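Local coordinates for protein beta-mannosidase (Trichoderma harzianum, PDB 4CVU) that probably hydrolyses terminal beta-linked mannose residues from the non-reducing ends of oligosaccharides, as a family 2 glycoside hydrolase, at residues 262-267 against 337-342. Sequence-based numbering, arbitrary orientation.
Sequences GTLPKH and TPILVS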
ATOM      1  N   GLY A 262      13.985  15.999  48.089  1.00 64.06           N
ATOM      2  CA  GLY A 262      14.835  15.157  48.910  1.00 63.76           C
ATOM      3  C   GLY A 262      14.554  15.314  50.424  1.00 62.77           C
ATOM      4  O   GLY A 262      13.999  14.402  51.047  1.00 61.63           O
ATOM      5  N   THR A 263      14.924  16.444  51.041  1.00 64.09           N
ATOM      6  CA  THR A 263      14.961  16.515  52.542  1.00 63.81           C
ATOM      7  C   THR A 263      13.794  17.261  53.227  1.00 60.66           C
ATOM      8  O   THR A 263      13.720  18.485  53.187  1.00 61.28           O
ATOM      9  CB  THR A 263      16.272  17.142  53.057  1.00 64.28           C
ATOM     10  OG1 THR A 263      17.395  16.500  52.451  1.00 65.39           O
ATOM     11  CG2 THR A 263      16.382  16.993  54.566  1.00 67.55           C
ATOM     12  N   LEU A 264      12.897  16.514  53.862  1.00 58.20           N
ATOM     13  CA  LEU A 264      11.783  17.098  54.608  1.00 59.35           C
ATOM     14  C   LEU A 264      12.164  17.168  56.095  1.00 63.23           C
ATOM     15  O   LEU A 264      12.399  16.123  56.713  1.00 59.66           O
ATOM     16  CB  LEU A 264      10.505  16.256  54.476  1.00 58.87           C
ATOM     17  CG  LEU A 264       9.277  16.702  55.296  1.00 58.56           C
ATOM     18  CD1 LEU A 264       8.872  18.126  54.953  1.00 58.77           C
ATOM     19  CD2 LEU A 264       8.090  15.765  55.129  1.00 57.19           C
ATOM     20  N   PRO A 265      12.207  18.383  56.672  1.00 65.25           N
ATOM     21  CA  PRO A 265      12.583  18.456  58.102  1.00 69.52           C
ATOM     22  C   PRO A 265      11.591  17.774  59.053  1.00 68.44           C
ATOM     23  O   PRO A 265      10.420  17.578  58.721  1.00 65.73           O
ATOM     24  CB  PRO A 265      12.644  19.966  58.377  1.00 70.00           C
ATOM     25  CG  PRO A 265      12.836  20.600  57.030  1.00 70.22           C
ATOM     26  CD  PRO A 265      12.090  19.725  56.072  1.00 66.20           C
ATOM     27  N   LYS A 266      12.083  17.429  60.239  1.00 72.59           N
ATOM     28  CA  LYS A 266      11.278  16.784  61.280  1.00 71.14           C
ATOM     29  C   LYS A 266      10.095  17.671  61.682  1.00 69.67           C
ATOM     30  O   LYS A 266      10.123  18.881  61.475  1.00 67.88           O
ATOM     31  CB  LYS A 266      12.163  16.453  62.495  1.00 69.78           C
ATOM     32  N   HIS A 267       9.054  17.046  62.234  1.00 72.64           N
ATOM     33  CA  HIS A 267       7.833  17.746  62.666  1.00 77.40           C
ATOM     34  C   HIS A 267       7.146  18.534  61.535  1.00 75.32           C
ATOM     35  O   HIS A 267       6.823  19.710  61.681  1.00 76.06           O
ATOM     36  CB  HIS A 267       8.121  18.649  63.889  1.00 85.02           C
ATOM     37  CG  HIS A 267       7.620  18.085  65.187  1.00 92.10           C
ATOM     38  ND1 HIS A 267       6.297  18.174  65.572  1.00 95.92           N
ATOM     39  CD2 HIS A 267       8.256  17.419  66.181  1.00 93.08           C
ATOM     40  CE1 HIS A 267       6.139  17.587  66.746  1.00 95.75           C
ATOM     41  NE2 HIS A 267       7.312  17.119  67.136  1.00 97.36           N
ATOM     42  N   THR A 337       5.745  29.249  54.162  1.00 91.77           N
ATOM     43  CA  THR A 337       5.098  28.687  52.969  1.00 87.82           C
ATOM     44  C   THR A 337       5.419  27.193  52.786  1.00 82.12           C
ATOM     45  O   THR A 337       6.464  26.722  53.236  1.00 80.52           O
ATOM     46  CB  THR A 337       5.517  29.452  51.695  1.00 86.27           C
ATOM     47  OG1 THR A 337       6.695  28.861  51.136  1.00 86.79           O
ATOM     48  CG2 THR A 337       5.777  30.929  51.995  1.00 87.47           C
ATOM     49  N   PRO A 338       4.523  26.447  52.118  1.00 78.48           N
ATOM     50  CA  PRO A 338       4.762  25.023  51.878  1.00 73.44           C
ATOM     51  C   PRO A 338       5.988  24.759  51.039  1.00 66.97           C
ATOM     52  O   PRO A 338       6.320  25.551  50.182  1.00 67.44           O
ATOM     53  CB  PRO A 338       3.513  24.591  51.123  1.00 75.44           C
ATOM     54  CG  PRO A 338       2.461  25.514  51.612  1.00 77.67           C
ATOM     55  CD  PRO A 338       3.163  26.835  51.719  1.00 78.14           C
ATOM     56  N   ILE A 339       6.663  23.659  51.320  1.00 64.74           N
ATOM     57  CA  ILE A 339       7.797  23.220  50.513  1.00 66.52           C
ATOM     58  C   ILE A 339       7.454  22.022  49.604  1.00 61.50           C
ATOM     59  O   ILE A 339       8.268  21.650  48.778  1.00 62.13           O
ATOM     60  CB  ILE A 339       9.020  22.859  51.388  1.00 68.99           C
ATOM     61  CG1 ILE A 339       8.670  21.758  52.400  1.00 67.82           C
ATOM     62  CG2 ILE A 339       9.558  24.099  52.106  1.00 69.47           C
ATOM     63  CD1 ILE A 339       9.894  21.126  53.012  1.00 68.99           C
ATOM     64  N   LEU A 340       6.275  21.418  49.792  1.00 60.11           N
ATOM     65  CA  LEU A 340       5.773  20.338  48.911  1.00 58.93           C
ATOM     66  C   LEU A 340       4.266  20.496  48.705  1.00 57.33           C
ATOM     67  O   LEU A 340       3.506  20.539  49.656  1.00 57.89           O
ATOM     68  CB  LEU A 340       6.091  18.960  49.506  1.00 58.19           C
ATOM     69  CG  LEU A 340       5.617  17.706  48.784  1.00 59.34           C
ATOM     70  CD1 LEU A 340       6.276  17.596  47.409  1.00 59.45           C
ATOM     71  CD2 LEU A 340       5.927  16.473  49.614  1.00 58.88           C
ATOM     72  N   VAL A 341       3.844  20.599  47.453  1.00 57.93           N
ATOM     73  CA  VAL A 341       2.435  20.759  47.100  1.00 56.92           C
ATOM     74  C   VAL A 341       2.080  19.708  46.048  1.00 55.80           C
ATOM     75  O   VAL A 341       2.851  19.470  45.131  1.00 59.21           O
ATOM     76  CB  VAL A 341       2.172  22.178  46.565  1.00 58.12           C
ATOM     77  CG1 VAL A 341       0.701  22.381  46.231  1.00 58.10           C
ATOM     78  CG2 VAL A 341       2.616  23.212  47.580  1.00 60.50           C
ATOM     79  N   SER A 342       0.947  19.047  46.203  1.00 55.83           N
ATOM     80  CA  SER A 342       0.517  18.006  45.247  1.00 57.05           C
ATOM     81  C   SER A 342      -0.972  18.151  45.023  1.00 56.92           C
ATOM     82  O   SER A 342      -1.713  18.391  45.970  1.00 58.20           O
ATOM     83  CB  SER A 342       0.806  16.614  45.803  1.00 57.10           C
ATOM     84  OG  SER A 342       0.501  15.618  44.852  1.00 54.63           O
TER
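Leu-264 and Ile-339 bring the two backbones no nearer than 8.4 Å between their CA atoms, and no hydrogen bond spans that gap, which is bridged by side chains alone. The loop 262-267 connects strands 252-261 and 268-276, whereas 337-342 leads into an outermost strand, 340-346, of the same antiparallel sheet. Ile-339 supplies the bridge: its CB points at the loop, and the extended outer part of the chain (chi2 165°) carries CD1 outward to lie 3.7 Å from Leu-264 CD1. Leu-264 has CG anti to the backbone N (chi1 176°), and one methyl of its fork meets the isoleucine. Both residues suit a wide gap, being long enough to span it without a polar atom to satisfy. Pro-265 offers a ring carbon, CD, 4.0 Å from the same Ile-339 CD1; its fixed phi suits this extended part of the loop, while its carbonyl O accepts a hydrogen bond from Gln-294 NE2. Leu-226 touches both Leu-264 and Ile-339, enlarging the apolar patch. Opposite Val-330 on strand 324-332, Ile-339 and Leu-340 make a classic beta bulge. With 99 Å² buried and only methyl and methylene groups meeting, the contact is small, nondirectional van der Waals packing at the protein surface.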